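Local coordinates for penaeus monodon metallodensovirus major capsid protein (Penaeus monodon metallodensovirus, PDB 6WH7) that forms the icosahedral shell of a shrimp densovirus, sixty copies of its jelly-roll chain assembling into the capsid that probably encloses the viral genome, at residues T78-P84 / L186-T192; N130-D136 / K286-T292; N152-Y156 / Y210-G214. Residue numbers count along the deposited sequence, not the author numbering.

Interaction 1. Residues T78-P84 / L186-T192; sequences TEMIVIP and LDYVAST
Thr78 leads into the strand 79-83 with helix-like backbone angles (phi/psi -80/-41), its carbonyl O 3.5 Å from Thr192 CG2. The backbone then extends and pairs antiparallel with strand 189-191, the short axes 4.4 Å apart at closest and their directions 141° apart, a marked twist. At Glu79 the CA atoms of Glu79 and Ser191 are 4.1 Å apart; the carboxylate of Glu79 forms a hydrogen bond to Thr76 N and a salt bridge to Lys173. Met80 and Ala190 form the hydrogen-bonded pair: Met80 N to Ala190 O and Ala190 N to Met80 O, both 2.8 Å. The p, t, p rotamer of Met80 carries CE to 3.5 Å from Thr192 CG2. Strand 79-83 corresponds to strand C of the viral jelly roll, in its CHEF sheet, and 189-191 adds an extra strand beside C, whose other side is hydrogen-bonded to strand 270-274. Ile81 forms a non-hydrogen-bonded pair with Val189; in its m, m rotamer, CD1 lies 3.4 Å from Val189 CG1, while CG2 is 3.7 Å from Leu186 CB. Val82 N donates to Tyr188 O at 2.7 Å, and Val82 CG2 packs 3.7 Å from Ala190 CB. Beyond this bond the chains diverge, and side chains bridge the gap: Ile83 CD1 meets Leu186 CD1 at 3.6 Å, Pro84 CD meets Leu186 CD2 at 3.7 Å, and Pro84 CG lies 3.9 Å from Tyr188 CE2.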
ATOM      1  N   THR A  78      94.133  48.662   5.147  1.00 22.80           N
ATOM      2  CA  THR A  78      94.554  48.105   6.424  1.00 22.80           C
ATOM      3  C   THR A  78      93.811  48.750   7.586  1.00 22.80           C
ATOM      4  O   THR A  78      93.416  48.066   8.534  1.00 22.80           O
ATOM      5  CB  THR A  78      96.061  48.281   6.589  1.00 25.24           C
ATOM      6  OG1 THR A  78      96.732  47.589   5.534  1.00 25.24           O
ATOM      7  CG2 THR A  78      96.522  47.726   7.912  1.00 25.24           C
ATOM      8  N   GLU A  79      93.624  50.059   7.531  1.00 21.04           N
ATOM      9  CA  GLU A  79      92.917  50.795   8.561  1.00 21.04           C
ATOM     10  C   GLU A  79      91.405  50.698   8.366  1.00 21.04           C
ATOM     11  O   GLU A  79      90.909  50.443   7.269  1.00 21.04           O
ATOM     12  CB  GLU A  79      93.393  52.244   8.565  1.00 23.29           C
ATOM     13  CG  GLU A  79      93.188  52.941   7.256  1.00 23.29           C
ATOM     14  CD  GLU A  79      93.892  54.278   7.179  1.00 23.29           C
ATOM     15  OE1 GLU A  79      94.323  54.787   8.225  1.00 23.29           O
ATOM     16  OE2 GLU A  79      94.001  54.834   6.070  1.00 23.29           O
ATOM     17  N   MET A  80      90.672  50.885   9.461  1.00 18.28           N
ATOM     18  CA  MET A  80      89.221  50.779   9.452  1.00 18.28           C
ATOM     19  C   MET A  80      88.627  51.940  10.235  1.00 18.28           C
ATOM     20  O   MET A  80      89.273  52.521  11.103  1.00 18.28           O
ATOM     21  CB  MET A  80      88.756  49.464  10.072  1.00 18.99           C
ATOM     22  CG  MET A  80      88.881  49.461  11.570  1.00 18.99           C
ATOM     23  SD  MET A  80      88.839  47.847  12.324  1.00 18.99           S
ATOM     24  CE  MET A  80      90.574  47.486  12.300  1.00 18.99           C
ATOM     25  N   ILE A  81      87.384  52.274   9.916  1.00 15.83           N
ATOM     26  CA  ILE A  81      86.616  53.240  10.691  1.00 15.83           C
ATOM     27  C   ILE A  81      85.936  52.512  11.833  1.00 15.83           C
ATOM     28  O   ILE A  81      85.288  51.484  11.629  1.00 15.83           O
ATOM     29  CB  ILE A  81      85.580  53.963   9.818  1.00 16.30           C
ATOM     30  CG1 ILE A  81      86.263  54.821   8.770  1.00 16.30           C
ATOM     31  CG2 ILE A  81      84.688  54.829  10.670  1.00 16.30           C
ATOM     32  CD1 ILE A  81      87.056  55.922   9.363  1.00 16.30           C
ATOM     33  N   VAL A  82      86.080  53.044  13.035  1.00 14.97           N
ATOM     34  CA  VAL A  82      85.499  52.458  14.232  1.00 14.97           C
ATOM     35  C   VAL A  82      84.190  53.176  14.503  1.00 14.97           C
ATOM     36  O   VAL A  82      84.183  54.387  14.742  1.00 14.97           O
ATOM     37  CB  VAL A  82      86.456  52.577  15.423  1.00 14.99           C
ATOM     38  CG1 VAL A  82      85.843  51.975  16.656  1.00 14.99           C
ATOM     39  CG2 VAL A  82      87.769  51.923  15.089  1.00 14.99           C
ATOM     40  N   ILE A  83      83.084  52.449  14.450  1.00 13.51           N
ATOM     41  CA  ILE A  83      81.787  53.069  14.690  1.00 13.51           C
ATOM     42  C   ILE A  83      81.601  53.130  16.197  1.00 13.51           C
ATOM     43  O   ILE A  83      81.398  52.088  16.832  1.00 13.51           O
ATOM     44  CB  ILE A  83      80.648  52.283  14.027  1.00 12.94           C
ATOM     45  CG1 ILE A  83      80.989  51.957  12.577  1.00 12.94           C
ATOM     46  CG2 ILE A  83      79.368  53.071  14.082  1.00 12.94           C
ATOM     47  CD1 ILE A  83      81.304  53.130  11.763  1.00 12.94           C
ATOM     48  N   PRO A  84      81.637  54.299  16.812  1.00 13.21           N
ATOM     49  CA  PRO A  84      81.486  54.393  18.268  1.00 13.21           C
ATOM     50  C   PRO A  84      80.030  54.223  18.681  1.00 13.21           C
ATOM     51  O   PRO A  84      79.482  55.025  19.434  1.00 13.21           O
ATOM     52  CB  PRO A  84      82.004  55.797  18.570  1.00 13.79           C
ATOM     53  CG  PRO A  84      81.672  56.554  17.368  1.00 13.79           C
ATOM     54  CD  PRO A  84      81.778  55.628  16.204  1.00 13.79           C
ATOM     55  N   LEU A 186      82.090  59.866  11.110  1.00 17.77           N
ATOM     56  CA  LEU A 186      82.809  58.709  11.619  1.00 17.77           C
ATOM     57  C   LEU A 186      84.210  58.816  11.050  1.00 17.77           C
ATOM     58  O   LEU A 186      84.497  58.378   9.939  1.00 17.77           O
ATOM     59  CB  LEU A 186      82.097  57.441  11.177  1.00 15.42           C
ATOM     60  CG  LEU A 186      80.637  57.367  11.619  1.00 15.42           C
ATOM     61  CD1 LEU A 186      79.908  56.277  10.883  1.00 15.42           C
ATOM     62  CD2 LEU A 186      80.549  57.126  13.099  1.00 15.42           C
ATOM     63  N   ASP A 187      85.090  59.418  11.838  1.00 18.64           N
ATOM     64  CA  ASP A 187      86.485  59.594  11.487  1.00 18.64           C
ATOM     65  C   ASP A 187      87.441  58.757  12.314  1.00 18.64           C
ATOM     66  O   ASP A 187      88.652  58.878  12.126  1.00 18.64           O
ATOM     67  CB  ASP A 187      86.869  61.069  11.580  1.00 20.46           C
ATOM     68  CG  ASP A 187      86.581  61.650  12.927  1.00 20.46           C
ATOM     69  OD1 ASP A 187      85.899  60.984  13.728  1.00 20.46           O
ATOM     70  OD2 ASP A 187      87.046  62.775  13.194  1.00 20.46           O
ATOM     71  N   TYR A 188      86.957  57.945  13.246  1.00 17.80           N
ATOM     72  CA  TYR A 188      87.881  57.257  14.134  1.00 17.80           C
ATOM     73  C   TYR A 188      88.486  56.100  13.363  1.00 17.80           C
ATOM     74  O   TYR A 188      87.793  55.137  13.032  1.00 17.80           O
ATOM     75  CB  TYR A 188      87.178  56.756  15.390  1.00 18.04           C
ATOM     76  CG  TYR A 188      86.569  57.824  16.255  1.00 18.04           C
ATOM     77  CD1 TYR A 188      87.092  59.099  16.289  1.00 18.04           C
ATOM     78  CD2 TYR A 188      85.516  57.532  17.097  1.00 18.04           C
ATOM     79  CE1 TYR A 188      86.545  60.064  17.089  1.00 18.04           C
ATOM     80  CE2 TYR A 188      84.969  58.490  17.907  1.00 18.04           C
ATOM     81  CZ  TYR A 188      85.488  59.752  17.900  1.00 18.04           C
ATOM     82  OH  TYR A 188      84.948  60.712  18.711  1.00 18.04           O
ATOM     83  N   VAL A 189      89.787  56.167  13.119  1.00 19.32           N
ATOM     84  CA  VAL A 189      90.479  55.196  12.289  1.00 19.32           C
ATOM     85  C   VAL A 189      91.384  54.368  13.178  1.00 19.32           C
ATOM     86  O   VAL A 189      92.121  54.907  14.010  1.00 19.32           O
ATOM     87  CB  VAL A 189      91.273  55.865  11.152  1.00 19.96           C
ATOM     88  CG1 VAL A 189      90.348  56.509  10.177  1.00 19.96           C
ATOM     89  CG2 VAL A 189      92.172  56.913  11.696  1.00 19.96           C
ATOM     90  N   ALA A 190      91.307  53.058  13.019  1.00 20.86           N
ATOM     91  CA  ALA A 190      92.188  52.131  13.696  1.00 20.86           C
ATOM     92  C   ALA A 190      92.924  51.318  12.653  1.00 20.86           C
ATOM     93  O   ALA A 190      92.327  50.860  11.679  1.00 20.86           O
ATOM     94  CB  ALA A 190      91.414  51.211  14.615  1.00 19.50           C
ATOM     95  N   SER A 191      94.217  51.148  12.852  1.00 25.85           N
ATOM     96  CA  SER A 191      95.029  50.308  11.988  1.00 25.85           C
ATOM     97  C   SER A 191      95.270  49.001  12.721  1.00 25.85           C
ATOM     98  O   SER A 191      96.012  48.963  13.706  1.00 25.85           O
ATOM     99  CB  SER A 191      96.343  50.997  11.632  1.00 27.78           C
ATOM    100  OG  SER A 191      97.135  50.175  10.796  1.00 27.78           O
ATOM    101  N   THR A 192      94.643  47.934  12.252  1.00 29.13           N
ATOM    102  CA  THR A 192      94.858  46.619  12.838  1.00 29.13           C
ATOM    103  C   THR A 192      96.146  46.022  12.286  1.00 29.13           C
ATOM    104  O   THR A 192      96.303  45.866  11.072  1.00 29.13           O
ATOM    105  CB  THR A 192      93.654  45.718  12.577  1.00 28.17           C
ATOM    106  OG1 THR A 192      93.891  44.417  13.132  1.00 28.17           O
ATOM    107  CG2 THR A 192      93.323  45.637  11.090  1.00 28.17           C
TER

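Interaction 2. Residues N130-D136 / K286-T292; sequences NLILTSD and KLNAQFT
This is regular antiparallel strand pairing within the BIDG sheet of the viral jelly roll: 130-135 ends strand D, and 287-292 begins the strand that follows H in the fold. The short axes approach to 4.4 Å and their directions differ by 164°. Ile132 with Gln290 and Thr134 with Asn288 are hydrogen-bonded pairs: Ile132 N to Gln290 O 2.5 Å, Gln290 N to Ile132 O 2.6 Å, Thr134 N to Asn288 O 2.9 Å and Asn288 N to Thr134 O 2.6 Å. Leu133 with Ala289 and Ser135 with Leu287 are non-hydrogen-bonded pairs. Asp136 N to Lys286 O, 3.1 Å, closes the series. Ala289 CB is 3.7 Å from Leu131 CD1 and 3.9 Å from Leu133 CD2. On the other face, Ile132 CD1 lies 3.2 Å from Gln290 OE1, and one neighbouring subunit packs on Ile132, Thr134 and Gln290. Past the strand end Asp136 accepts a weak bond from Asn288, ND2 to OD1 2.8 Å, and its stronger tie is a salt bridge to Arg73. Backbone bonds thus fix the register, Leu131, Leu133 and Ala289 give an apolar patch toward Met157 of the facing sheet, and Asp136, Asn288 and Arg73 tie the strand ends to strand 59-75.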
ATOM      1  N   ASN A 130      72.300  55.530   1.926  1.00 14.71           N
ATOM      2  CA  ASN A 130      72.585  56.323   0.734  1.00 14.71           C
ATOM      3  C   ASN A 130      74.092  56.509   0.549  1.00 14.71           C
ATOM      4  O   ASN A 130      74.635  57.613   0.598  1.00 14.71           O
ATOM      5  CB  ASN A 130      71.838  57.654   0.813  1.00 14.83           C
ATOM      6  CG  ASN A 130      70.346  57.458   0.855  1.00 14.83           C
ATOM      7  OD1 ASN A 130      69.682  57.893   1.784  1.00 14.83           O
ATOM      8  ND2 ASN A 130      69.808  56.808  -0.161  1.00 14.83           N
ATOM      9  N   LEU A 131      74.744  55.374   0.310  1.00 15.99           N
ATOM     10  CA  LEU A 131      76.189  55.344   0.170  1.00 15.99           C
ATOM     11  C   LEU A 131      76.610  55.963  -1.148  1.00 15.99           C
ATOM     12  O   LEU A 131      76.050  55.643  -2.197  1.00 15.99           O
ATOM     13  CB  LEU A 131      76.696  53.910   0.255  1.00 15.54           C
ATOM     14  CG  LEU A 131      78.194  53.723   0.085  1.00 15.54           C
ATOM     15  CD1 LEU A 131      78.937  54.381   1.212  1.00 15.54           C
ATOM     16  CD2 LEU A 131      78.532  52.282   0.016  1.00 15.54           C
ATOM     17  N   ILE A 132      77.599  56.849  -1.092  1.00 18.33           N
ATOM     18  CA  ILE A 132      78.211  57.441  -2.273  1.00 18.33           C
ATOM     19  C   ILE A 132      79.701  57.162  -2.209  1.00 18.33           C
ATOM     20  O   ILE A 132      80.379  57.609  -1.282  1.00 18.33           O
ATOM     21  CB  ILE A 132      77.951  58.951  -2.376  1.00 18.43           C
ATOM     22  CG1 ILE A 132      76.472  59.224  -2.591  1.00 18.43           C
ATOM     23  CG2 ILE A 132      78.751  59.544  -3.513  1.00 18.43           C
ATOM     24  CD1 ILE A 132      76.114  60.667  -2.451  1.00 18.43           C
ATOM     25  N   LEU A 133      80.205  56.436  -3.192  1.00 22.12           N
ATOM     26  CA  LEU A 133      81.598  56.031  -3.240  1.00 22.12           C
ATOM     27  C   LEU A 133      82.350  56.874  -4.256  1.00 22.12           C
ATOM     28  O   LEU A 133      81.828  57.176  -5.331  1.00 22.12           O
ATOM     29  CB  LEU A 133      81.698  54.556  -3.603  1.00 19.94           C
ATOM     30  CG  LEU A 133      81.085  53.587  -2.603  1.00 19.94           C
ATOM     31  CD1 LEU A 133      81.013  52.230  -3.208  1.00 19.94           C
ATOM     32  CD2 LEU A 133      81.916  53.543  -1.350  1.00 19.94           C
ATOM     33  N   THR A 134      83.572  57.259  -3.903  1.00 26.23           N
ATOM     34  CA  THR A 134      84.419  58.058  -4.773  1.00 26.23           C
ATOM     35  C   THR A 134      85.855  57.568  -4.658  1.00 26.23           C
ATOM     36  O   THR A 134      86.234  56.923  -3.681  1.00 26.23           O
ATOM     37  CB  THR A 134      84.348  59.557  -4.433  1.00 26.61           C
ATOM     38  OG1 THR A 134      84.782  59.772  -3.091  1.00 26.61           O
ATOM     39  CG2 THR A 134      82.934  60.093  -4.578  1.00 26.61           C
ATOM     40  N   SER A 135      86.654  57.877  -5.676  1.00 31.87           N
ATOM     41  CA  SER A 135      88.080  57.584  -5.680  1.00 31.87           C
ATOM     42  C   SER A 135      88.863  58.870  -5.879  1.00 31.87           C
ATOM     43  O   SER A 135      88.415  59.777  -6.578  1.00 31.87           O
ATOM     44  CB  SER A 135      88.459  56.589  -6.783  1.00 31.60           C
ATOM     45  OG  SER A 135      87.904  55.308  -6.550  1.00 31.60           O
ATOM     46  N   ASP A 136      90.038  58.941  -5.253  1.00 37.22           N
ATOM     47  CA  ASP A 136      90.898  60.115  -5.324  1.00 37.22           C
ATOM     48  C   ASP A 136      91.811  60.170  -6.542  1.00 37.22           C
ATOM     49  O   ASP A 136      92.216  61.271  -6.927  1.00 37.22           O
ATOM     50  CB  ASP A 136      91.757  60.213  -4.070  1.00 34.37           C
ATOM     51  CG  ASP A 136      90.997  60.721  -2.882  1.00 34.37           C
ATOM     52  OD1 ASP A 136      89.928  61.329  -3.089  1.00 34.37           O
ATOM     53  OD2 ASP A 136      91.461  60.522  -1.740  1.00 34.37           O
ATOM     54  N   LYS A 286      92.552  54.786  -3.553  1.00 28.70           N
ATOM     55  CA  LYS A 286      92.060  55.563  -2.432  1.00 28.70           C
ATOM     56  C   LYS A 286      90.558  55.684  -2.619  1.00 28.70           C
ATOM     57  O   LYS A 286      90.091  56.399  -3.507  1.00 28.70           O
ATOM     58  CB  LYS A 286      92.750  56.919  -2.374  1.00 32.10           C
ATOM     59  CG  LYS A 286      94.229  56.810  -2.075  1.00 32.10           C
ATOM     60  CD  LYS A 286      94.874  58.170  -1.935  1.00 32.10           C
ATOM     61  CE  LYS A 286      96.309  58.042  -1.455  1.00 32.10           C
ATOM     62  NZ  LYS A 286      97.219  57.539  -2.520  1.00 32.10           N
ATOM     63  N   LEU A 287      89.805  54.978  -1.789  1.00 24.77           N
ATOM     64  CA  LEU A 287      88.360  54.916  -1.899  1.00 24.77           C
ATOM     65  C   LEU A 287      87.747  55.768  -0.808  1.00 24.77           C
ATOM     66  O   LEU A 287      88.186  55.734   0.344  1.00 24.77           O
ATOM     67  CB  LEU A 287      87.851  53.484  -1.780  1.00 24.27           C
ATOM     68  CG  LEU A 287      88.290  52.528  -2.879  1.00 24.27           C
ATOM     69  CD1 LEU A 287      87.815  51.122  -2.571  1.00 24.27           C
ATOM     70  CD2 LEU A 287      87.761  52.996  -4.211  1.00 24.27           C
ATOM     71  N   ASN A 288      86.736  56.535  -1.175  1.00 22.53           N
ATOM     72  CA  ASN A 288      86.092  57.438  -0.248  1.00 22.53           C
ATOM     73  C   ASN A 288      84.612  57.117  -0.245  1.00 22.53           C
ATOM     74  O   ASN A 288      84.085  56.535  -1.192  1.00 22.53           O
ATOM     75  CB  ASN A 288      86.335  58.885  -0.642  1.00 25.91           C
ATOM     76  CG  ASN A 288      87.794  59.185  -0.820  1.00 25.91           C
ATOM     77  OD1 ASN A 288      88.550  59.268   0.139  1.00 25.91           O
ATOM     78  ND2 ASN A 288      88.204  59.347  -2.067  1.00 25.91           N
ATOM     79  N   ALA A 289      83.943  57.477   0.834  1.00 18.56           N
ATOM     80  CA  ALA A 289      82.538  57.152   0.959  1.00 18.56           C
ATOM     81  C   ALA A 289      81.803  58.286   1.640  1.00 18.56           C
ATOM     82  O   ALA A 289      82.291  58.858   2.613  1.00 18.56           O
ATOM     83  CB  ALA A 289      82.334  55.858   1.744  1.00 17.45           C
ATOM     84  N   GLN A 290      80.642  58.623   1.100  1.00 16.46           N
ATOM     85  CA  GLN A 290      79.651  59.400   1.816  1.00 16.46           C
ATOM     86  C   GLN A 290      78.435  58.527   2.068  1.00 16.46           C
ATOM     87  O   GLN A 290      78.050  57.719   1.224  1.00 16.46           O
ATOM     88  CB  GLN A 290      79.173  60.625   1.047  1.00 17.49           C
ATOM     89  CG  GLN A 290      78.350  61.506   1.951  1.00 17.49           C
ATOM     90  CD  GLN A 290      77.409  62.395   1.228  1.00 17.49           C
ATOM     91  OE1 GLN A 290      77.257  62.295   0.020  1.00 17.49           O
ATOM     92  NE2 GLN A 290      76.759  63.270   1.954  1.00 17.49           N
ATOM     93  N   PHE A 291      77.818  58.715   3.221  1.00 14.32           N
ATOM     94  CA  PHE A 291      76.522  58.121   3.496  1.00 14.32           C
ATOM     95  C   PHE A 291      75.828  58.987   4.530  1.00 14.32           C
ATOM     96  O   PHE A 291      76.386  59.966   5.024  1.00 14.32           O
ATOM     97  CB  PHE A 291      76.666  56.668   3.950  1.00 14.19           C
ATOM     98  CG  PHE A 291      77.634  56.479   5.066  1.00 14.19           C
ATOM     99  CD1 PHE A 291      77.234  56.576   6.378  1.00 14.19           C
ATOM    100  CD2 PHE A 291      78.955  56.219   4.796  1.00 14.19           C
ATOM    101  CE1 PHE A 291      78.130  56.412   7.385  1.00 14.19           C
ATOM    102  CE2 PHE A 291      79.845  56.054   5.799  1.00 14.19           C
ATOM    103  CZ  PHE A 291      79.435  56.144   7.095  1.00 14.19           C
ATOM    104  N   THR A 292      74.599  58.620   4.849  1.00 13.64           N
ATOM    105  CA  THR A 292      73.807  59.324   5.839  1.00 13.64           C
ATOM    106  C   THR A 292      73.784  58.501   7.114  1.00 13.64           C
ATOM    107  O   THR A 292      73.520  57.298   7.075  1.00 13.64           O
ATOM    108  CB  THR A 292      72.389  59.560   5.328  1.00 14.04           C
ATOM    109  OG1 THR A 292      72.449  60.295   4.106  1.00 14.04           O
ATOM    110  CG2 THR A 292      71.596  60.351   6.325  1.00 14.04           C
TER

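Interaction 3. Residues N152-Y156 / Y210-G214; sequences NTSPY and YWKQG
Residues 152-156 form a loop with no regular secondary structure, turning through helix-like angles at Thr153 (-84/-35) and Ser154 (-60/-37) before extending at Tyr156 (-149/159). Residues 210-214 continue from strand 207-211 and turn at Gly214, where phi is 92° and a CB would jam against the carbonyl O of Gln213. The closest CA atoms are those of Tyr156 and Lys212, 4.6 Å apart, and Tyr156 CA is 3.4 Å from Trp211 O; Thr153 CA and Gln213 CA lie 6.1 Å apart. The rings of Tyr156 (chi1 p) and Tyr210 (chi1 m) make an offset stack, centroids 4.3 Å apart and planes at 13°, and Tyr210 CB sits 4.0 Å from the Tyr156 ring centroid in a CH-pi contact. Lys212 lies alongside, its CG 3.6 Å from Tyr156 CB. At the far end the m, t side chain of Gln213 extends so that Thr153 OG1 donates to Gln213 OE1 at 3.0 Å. Tyr210 OH bonds Thr292 of a neighbouring subunit, and Trp47 of another subunit meets its ring. Here the D-E connection of the jelly roll meets the start of the F-G connection, at a CHEF-sheet edge that a neighbouring subunit's strand extends at Tyr210.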
ATOM      1  N   ASN A 152      82.611  56.641  -8.551  1.00 27.77           N
ATOM      2  CA  ASN A 152      82.599  55.328  -9.180  1.00 27.77           C
ATOM      3  C   ASN A 152      81.626  54.410  -8.457  1.00 27.77           C
ATOM      4  O   ASN A 152      81.595  54.369  -7.225  1.00 27.77           O
ATOM      5  CB  ASN A 152      84.009  54.736  -9.227  1.00 28.50           C
ATOM      6  CG  ASN A 152      84.721  54.812  -7.901  1.00 28.50           C
ATOM      7  OD1 ASN A 152      84.118  54.716  -6.839  1.00 28.50           O
ATOM      8  ND2 ASN A 152      86.023  55.014  -7.963  1.00 28.50           N
ATOM      9  N   THR A 153      80.808  53.702  -9.235  1.00 26.78           N
ATOM     10  CA  THR A 153      79.776  52.840  -8.674  1.00 26.78           C
ATOM     11  C   THR A 153      80.306  51.464  -8.294  1.00 26.78           C
ATOM     12  O   THR A 153      79.854  50.884  -7.302  1.00 26.78           O
ATOM     13  CB  THR A 153      78.624  52.710  -9.669  1.00 28.41           C
ATOM     14  OG1 THR A 153      78.114  54.014  -9.969  1.00 28.41           O
ATOM     15  CG2 THR A 153      77.501  51.869  -9.090  1.00 28.41           C
ATOM     16  N   SER A 154      81.261  50.941  -9.062  1.00 25.12           N
ATOM     17  CA  SER A 154      81.648  49.539  -8.929  1.00 25.12           C
ATOM     18  C   SER A 154      82.177  49.134  -7.555  1.00 25.12           C
ATOM     19  O   SER A 154      81.888  48.000  -7.135  1.00 25.12           O
ATOM     20  CB  SER A 154      82.665  49.193 -10.024  1.00 27.29           C
ATOM     21  OG  SER A 154      83.828  49.986  -9.916  1.00 27.29           O
ATOM     22  N   PRO A 155      82.938  49.957  -6.815  1.00 22.09           N
ATOM     23  CA  PRO A 155      83.426  49.486  -5.516  1.00 22.09           C
ATOM     24  C   PRO A 155      82.315  49.278  -4.502  1.00 22.09           C
ATOM     25  O   PRO A 155      81.125  49.375  -4.814  1.00 22.09           O
ATOM     26  CB  PRO A 155      84.368  50.604  -5.071  1.00 23.94           C
ATOM     27  CG  PRO A 155      84.755  51.272  -6.298  1.00 23.94           C
ATOM     28  CD  PRO A 155      83.544  51.250  -7.153  1.00 23.94           C
ATOM     29  N   TYR A 156      82.713  48.981  -3.273  1.00 17.21           N
ATOM     30  CA  TYR A 156      81.792  48.846  -2.161  1.00 17.21           C
ATOM     31  C   TYR A 156      82.517  49.270  -0.900  1.00 17.21           C
ATOM     32  O   TYR A 156      83.747  49.292  -0.849  1.00 17.21           O
ATOM     33  CB  TYR A 156      81.265  47.417  -2.032  1.00 16.06           C
ATOM     34  CG  TYR A 156      82.354  46.381  -2.006  1.00 16.06           C
ATOM     35  CD1 TYR A 156      83.016  46.063  -0.834  1.00 16.06           C
ATOM     36  CD2 TYR A 156      82.713  45.709  -3.157  1.00 16.06           C
ATOM     37  CE1 TYR A 156      84.007  45.125  -0.822  1.00 16.06           C
ATOM     38  CE2 TYR A 156      83.695  44.771  -3.146  1.00 16.06           C
ATOM     39  CZ  TYR A 156      84.341  44.481  -1.984  1.00 16.06           C
ATOM     40  OH  TYR A 156      85.329  43.537  -1.986  1.00 16.06           O
ATOM     41  N   TYR A 210      79.247  43.831   2.308  1.00 15.30           N
ATOM     42  CA  TYR A 210      79.790  44.665   1.248  1.00 15.30           C
ATOM     43  C   TYR A 210      78.643  45.520   0.749  1.00 15.30           C
ATOM     44  O   TYR A 210      77.696  45.013   0.147  1.00 15.30           O
ATOM     45  CB  TYR A 210      80.405  43.855   0.112  1.00 15.15           C
ATOM     46  CG  TYR A 210      81.576  42.993   0.502  1.00 15.15           C
ATOM     47  CD1 TYR A 210      82.240  43.190   1.688  1.00 15.15           C
ATOM     48  CD2 TYR A 210      82.110  42.095  -0.391  1.00 15.15           C
ATOM     49  CE1 TYR A 210      83.325  42.429   2.031  1.00 15.15           C
ATOM     50  CE2 TYR A 210      83.212  41.337  -0.070  1.00 15.15           C
ATOM     51  CZ  TYR A 210      83.816  41.510   1.142  1.00 15.15           C
ATOM     52  OH  TYR A 210      84.916  40.761   1.473  1.00 15.15           O
ATOM     53  N   TRP A 211      78.732  46.812   0.996  1.00 15.58           N
ATOM     54  CA  TRP A 211      77.607  47.709   0.822  1.00 15.58           C
ATOM     55  C   TRP A 211      77.917  48.635  -0.336  1.00 15.58           C
ATOM     56  O   TRP A 211      78.961  49.288  -0.357  1.00 15.58           O
ATOM     57  CB  TRP A 211      77.321  48.442   2.129  1.00 14.31           C
ATOM     58  CG  TRP A 211      76.170  49.367   2.126  1.00 14.31           C
ATOM     59  CD1 TRP A 211      74.882  49.057   1.851  1.00 14.31           C
ATOM     60  CD2 TRP A 211      76.153  50.698   2.640  1.00 14.31           C
ATOM     61  NE1 TRP A 211      74.076  50.144   2.039  1.00 14.31           N
ATOM     62  CE2 TRP A 211      74.836  51.163   2.542  1.00 14.31           C
ATOM     63  CE3 TRP A 211      77.134  51.559   3.141  1.00 14.31           C
ATOM     64  CZ2 TRP A 211      74.475  52.448   2.915  1.00 14.31           C
ATOM     65  CZ3 TRP A 211      76.769  52.825   3.515  1.00 14.31           C
ATOM     66  CH2 TRP A 211      75.456  53.265   3.398  1.00 14.31           C
ATOM     67  N   LYS A 212      77.019  48.662  -1.307  1.00 17.40           N
ATOM     68  CA  LYS A 212      77.267  49.254  -2.604  1.00 17.40           C
ATOM     69  C   LYS A 212      76.327  50.429  -2.797  1.00 17.40           C
ATOM     70  O   LYS A 212      75.321  50.560  -2.101  1.00 17.40           O
ATOM     71  CB  LYS A 212      77.060  48.221  -3.709  1.00 18.13           C
ATOM     72  CG  LYS A 212      78.036  47.069  -3.653  1.00 18.13           C
ATOM     73  CD  LYS A 212      77.823  46.105  -4.786  1.00 18.13           C
ATOM     74  CE  LYS A 212      78.923  45.055  -4.837  1.00 18.13           C
ATOM     75  NZ  LYS A 212      78.816  44.035  -3.756  1.00 18.13           N
ATOM     76  N   GLN A 213      76.687  51.314  -3.718  1.00 19.08           N
ATOM     77  CA  GLN A 213      75.765  52.365  -4.104  1.00 19.08           C
ATOM     78  C   GLN A 213      74.470  51.745  -4.595  1.00 19.08           C
ATOM     79  O   GLN A 213      74.480  50.804  -5.390  1.00 19.08           O
ATOM     80  CB  GLN A 213      76.365  53.245  -5.192  1.00 23.28           C
ATOM     81  CG  GLN A 213      77.541  54.073  -4.769  1.00 23.28           C
ATOM     82  CD  GLN A 213      78.026  54.942  -5.896  1.00 23.28           C
ATOM     83  OE1 GLN A 213      77.802  54.632  -7.060  1.00 23.28           O
ATOM     84  NE2 GLN A 213      78.671  56.046  -5.565  1.00 23.28           N
ATOM     85  N   GLY A 214      73.354  52.261  -4.109  1.00 18.63           N
ATOM     86  CA  GLY A 214      72.065  51.747  -4.473  1.00 18.63           C
ATOM     87  C   GLY A 214      71.532  50.670  -3.561  1.00 18.63           C
ATOM     88  O   GLY A 214      70.341  50.360  -3.630  1.00 18.63           O
TER

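Interactions 1 and 2 belong to the two facing sheets of the jelly roll: their centres are 15 Å apart, and they meet inside the sandwich where Leu186 CD1 lies 3.8 Å from Phe291 CZ. Interaction 3 sits closer to interaction 2, centres 9 Å apart, and is nested within the chain loop that interaction 2 closes. There Ser135 OG and Asn152 ND2, 2.4 Å apart, probably form a hydrogen bond, and Leu133 CD1 packs 3.3 Å from Pro155 O. Interactions 1 and 3 do not touch, their nearest atoms being about 9 Å apart, yet both reach the same CHEF sheet. Interactions 2 and 3 meet neighbouring subunits, whereas interaction 1 stays within its own chain.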